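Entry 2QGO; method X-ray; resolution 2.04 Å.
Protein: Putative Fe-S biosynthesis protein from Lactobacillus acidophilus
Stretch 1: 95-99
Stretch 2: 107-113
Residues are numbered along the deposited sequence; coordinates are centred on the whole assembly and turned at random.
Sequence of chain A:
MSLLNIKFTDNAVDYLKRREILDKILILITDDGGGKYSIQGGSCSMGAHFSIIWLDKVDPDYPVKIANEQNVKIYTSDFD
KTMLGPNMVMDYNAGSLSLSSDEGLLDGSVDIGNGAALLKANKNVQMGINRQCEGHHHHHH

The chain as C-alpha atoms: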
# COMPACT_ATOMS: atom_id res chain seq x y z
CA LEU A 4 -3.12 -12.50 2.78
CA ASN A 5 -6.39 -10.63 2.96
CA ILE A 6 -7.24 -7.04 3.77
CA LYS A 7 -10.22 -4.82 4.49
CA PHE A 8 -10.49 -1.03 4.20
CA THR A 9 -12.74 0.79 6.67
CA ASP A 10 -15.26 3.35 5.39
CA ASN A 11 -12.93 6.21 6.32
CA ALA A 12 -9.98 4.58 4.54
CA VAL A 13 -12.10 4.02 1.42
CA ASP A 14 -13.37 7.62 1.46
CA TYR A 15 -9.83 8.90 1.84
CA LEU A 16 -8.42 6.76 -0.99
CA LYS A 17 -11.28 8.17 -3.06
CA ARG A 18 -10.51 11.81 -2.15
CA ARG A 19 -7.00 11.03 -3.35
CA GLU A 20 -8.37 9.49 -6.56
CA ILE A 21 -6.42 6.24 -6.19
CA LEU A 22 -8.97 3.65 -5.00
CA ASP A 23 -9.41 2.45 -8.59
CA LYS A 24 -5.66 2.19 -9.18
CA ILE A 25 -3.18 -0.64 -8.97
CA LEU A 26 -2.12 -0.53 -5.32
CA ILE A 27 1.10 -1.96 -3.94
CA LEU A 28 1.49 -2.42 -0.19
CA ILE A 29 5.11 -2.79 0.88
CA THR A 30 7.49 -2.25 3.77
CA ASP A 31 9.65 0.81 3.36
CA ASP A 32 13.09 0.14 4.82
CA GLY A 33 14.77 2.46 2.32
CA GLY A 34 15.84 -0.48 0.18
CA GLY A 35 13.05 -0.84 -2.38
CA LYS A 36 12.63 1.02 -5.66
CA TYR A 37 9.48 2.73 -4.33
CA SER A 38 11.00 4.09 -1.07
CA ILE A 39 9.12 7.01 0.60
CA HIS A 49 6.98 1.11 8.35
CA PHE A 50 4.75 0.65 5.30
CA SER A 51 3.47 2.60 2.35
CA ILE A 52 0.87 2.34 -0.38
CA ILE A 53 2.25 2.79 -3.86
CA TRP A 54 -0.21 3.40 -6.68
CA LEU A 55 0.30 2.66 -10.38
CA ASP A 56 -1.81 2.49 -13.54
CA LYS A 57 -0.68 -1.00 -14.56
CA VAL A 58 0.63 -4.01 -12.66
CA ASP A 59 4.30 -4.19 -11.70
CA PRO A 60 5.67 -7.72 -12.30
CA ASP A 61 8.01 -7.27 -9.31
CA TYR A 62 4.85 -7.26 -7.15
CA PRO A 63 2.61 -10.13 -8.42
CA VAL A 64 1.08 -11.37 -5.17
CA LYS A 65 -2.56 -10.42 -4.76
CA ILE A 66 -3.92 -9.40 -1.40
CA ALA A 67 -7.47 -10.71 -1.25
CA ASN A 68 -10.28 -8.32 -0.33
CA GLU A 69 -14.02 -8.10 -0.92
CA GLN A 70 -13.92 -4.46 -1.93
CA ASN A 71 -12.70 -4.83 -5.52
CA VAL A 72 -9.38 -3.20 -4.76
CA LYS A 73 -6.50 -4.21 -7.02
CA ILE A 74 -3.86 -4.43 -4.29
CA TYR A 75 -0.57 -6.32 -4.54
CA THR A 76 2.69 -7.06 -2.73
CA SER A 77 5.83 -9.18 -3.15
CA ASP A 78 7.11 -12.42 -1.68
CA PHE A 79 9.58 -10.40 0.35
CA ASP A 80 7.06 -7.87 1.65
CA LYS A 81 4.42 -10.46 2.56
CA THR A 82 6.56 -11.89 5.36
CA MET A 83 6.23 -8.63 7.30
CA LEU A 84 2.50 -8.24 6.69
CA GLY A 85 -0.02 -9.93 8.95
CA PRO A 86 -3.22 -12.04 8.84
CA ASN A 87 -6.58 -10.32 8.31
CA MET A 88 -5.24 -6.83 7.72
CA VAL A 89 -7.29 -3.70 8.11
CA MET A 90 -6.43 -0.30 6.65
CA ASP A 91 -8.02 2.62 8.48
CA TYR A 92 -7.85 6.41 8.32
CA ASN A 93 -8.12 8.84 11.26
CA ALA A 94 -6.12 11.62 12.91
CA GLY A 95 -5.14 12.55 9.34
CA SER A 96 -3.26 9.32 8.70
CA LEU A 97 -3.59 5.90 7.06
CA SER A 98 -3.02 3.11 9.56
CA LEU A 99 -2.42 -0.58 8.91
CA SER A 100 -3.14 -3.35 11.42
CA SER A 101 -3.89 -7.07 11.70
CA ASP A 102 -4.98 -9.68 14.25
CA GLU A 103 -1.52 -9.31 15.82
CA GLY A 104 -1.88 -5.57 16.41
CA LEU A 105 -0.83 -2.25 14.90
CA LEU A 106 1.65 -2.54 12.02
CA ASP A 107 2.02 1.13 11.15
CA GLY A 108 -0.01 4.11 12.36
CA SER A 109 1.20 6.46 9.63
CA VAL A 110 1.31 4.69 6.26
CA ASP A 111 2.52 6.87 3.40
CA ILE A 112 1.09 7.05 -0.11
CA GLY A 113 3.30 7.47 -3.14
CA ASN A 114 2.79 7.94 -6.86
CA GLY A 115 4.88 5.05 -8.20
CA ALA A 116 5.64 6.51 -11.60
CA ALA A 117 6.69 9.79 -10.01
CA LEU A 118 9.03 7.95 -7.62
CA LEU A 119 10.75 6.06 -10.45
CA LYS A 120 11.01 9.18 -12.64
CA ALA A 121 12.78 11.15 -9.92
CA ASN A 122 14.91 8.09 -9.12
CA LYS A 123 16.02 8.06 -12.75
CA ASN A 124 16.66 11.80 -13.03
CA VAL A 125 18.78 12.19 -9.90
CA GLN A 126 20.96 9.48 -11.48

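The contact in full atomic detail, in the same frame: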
# COMPACT_ATOMS: atom_id res chain seq x y z
N GLY A 95 -5.85 12.15 10.54
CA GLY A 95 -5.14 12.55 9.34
C GLY A 95 -4.13 11.56 8.80
O GLY A 95 -3.26 11.93 8.00
N SER A 96 -4.22 10.29 9.20
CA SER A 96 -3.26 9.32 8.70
C SER A 96 -3.82 7.93 8.40
O SER A 96 -4.78 7.48 9.01
CB SER A 96 -2.10 9.19 9.69
OG SER A 96 -2.59 8.94 11.00
N LEU A 97 -3.21 7.26 7.43
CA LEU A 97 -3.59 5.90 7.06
C LEU A 97 -2.90 5.01 8.07
O LEU A 97 -1.73 5.22 8.38
CB LEU A 97 -3.09 5.54 5.66
CG LEU A 97 -3.97 5.79 4.43
CD1 LEU A 97 -3.21 5.38 3.18
CD2 LEU A 97 -5.27 4.98 4.55
N SER A 98 -3.61 4.02 8.60
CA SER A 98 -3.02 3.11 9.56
C SER A 98 -3.31 1.67 9.15
O SER A 98 -4.43 1.35 8.73
CB SER A 98 -3.61 3.37 10.95
OG SER A 98 -4.98 3.03 10.98
N LEU A 99 -2.30 0.82 9.27
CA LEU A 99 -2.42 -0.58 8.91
C LEU A 99 -2.28 -1.46 10.16
O LEU A 99 -1.40 -1.24 10.98
CB LEU A 99 -1.35 -0.97 7.90
CG LEU A 99 -1.33 -2.44 7.48
CD1 LEU A 99 -2.55 -2.75 6.60
CD2 LEU A 99 -0.04 -2.73 6.74
N ASP A 107 1.51 -0.20 11.45
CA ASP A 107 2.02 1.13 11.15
C ASP A 107 0.88 2.13 11.27
O ASP A 107 -0.12 2.01 10.56
CB ASP A 107 2.61 1.15 9.74
CG ASP A 107 3.35 2.44 9.43
OD1 ASP A 107 3.28 3.38 10.25
OD2 ASP A 107 4.00 2.51 8.37
N GLY A 108 1.03 3.11 12.16
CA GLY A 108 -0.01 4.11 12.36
C GLY A 108 0.04 5.29 11.40
O GLY A 108 -0.86 6.13 11.39
N SER A 109 1.09 5.36 10.59
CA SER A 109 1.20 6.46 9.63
C SER A 109 1.77 5.97 8.30
O SER A 109 2.92 6.25 7.96
CB SER A 109 2.07 7.58 10.21
OG SER A 109 3.27 7.07 10.80
N VAL A 110 0.94 5.24 7.56
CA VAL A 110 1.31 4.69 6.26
C VAL A 110 1.32 5.80 5.22
O VAL A 110 0.38 6.59 5.13
CB VAL A 110 0.30 3.60 5.80
CG1 VAL A 110 0.74 3.02 4.46
CG2 VAL A 110 0.17 2.50 6.85
N ASP A 111 2.39 5.86 4.44
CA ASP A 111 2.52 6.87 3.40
C ASP A 111 1.95 6.40 2.06
O ASP A 111 1.81 5.20 1.81
CB ASP A 111 3.99 7.25 3.20
CG ASP A 111 4.66 7.69 4.48
OD1 ASP A 111 4.11 8.58 5.17
OD2 ASP A 111 5.75 7.16 4.79
N ILE A 112 1.60 7.35 1.21
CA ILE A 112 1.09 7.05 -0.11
C ILE A 112 2.02 7.69 -1.13
O ILE A 112 2.38 8.86 -1.00
CB ILE A 112 -0.32 7.62 -0.33
CG1 ILE A 112 -1.34 6.82 0.48
CG2 ILE A 112 -0.66 7.60 -1.82
CD1 ILE A 112 -2.73 7.40 0.42
N GLY A 113 2.42 6.93 -2.13
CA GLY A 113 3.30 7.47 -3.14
C GLY A 113 2.92 7.11 -4.56
O GLY A 113 2.50 5.98 -4.85

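How do the two backbones join? At one end, L99 and D107 form an antiparallel hydrogen-bonded pair: L99 N donates to D107 O at 2.8 Å, and D107 N returns a bond to L99 O at 3.1 Å, both nearly straight. Further along, V110 N donates to L97 O at 2.8 Å.

What happens between these pairings? The second stretch turns a corner at G108 and S109, so two residues separate D107 from V110 while only S98 lies between L99 and L97. The corner brings G108 O within 3.3 Å of L97 O; both are acceptors, so no bond joins them. Within the turn, S109 N donates to D107 OD1 at 3.0 Å, tying the aspartate side chain to the backbone that follows it.

Which side chains pack across the contact? L97 and V110 meet closely, with L97 CB 3.9 Å from V110 CB. V110 also reaches the neighbouring leucine, its CG2 lying 3.9 Å from L99 CB. The CA-to-CB bond of I112 runs sideways to the first stretch, yet the side chain's end comes nearer, and I112 CD1 sits 3.5 Å from L97 CD1. L97 thus touches two apolar partners and has the largest covered area of any residue here.

What does S98 add? S98 CA approaches D107 O at 3.3 Å in a CA-H...O contact.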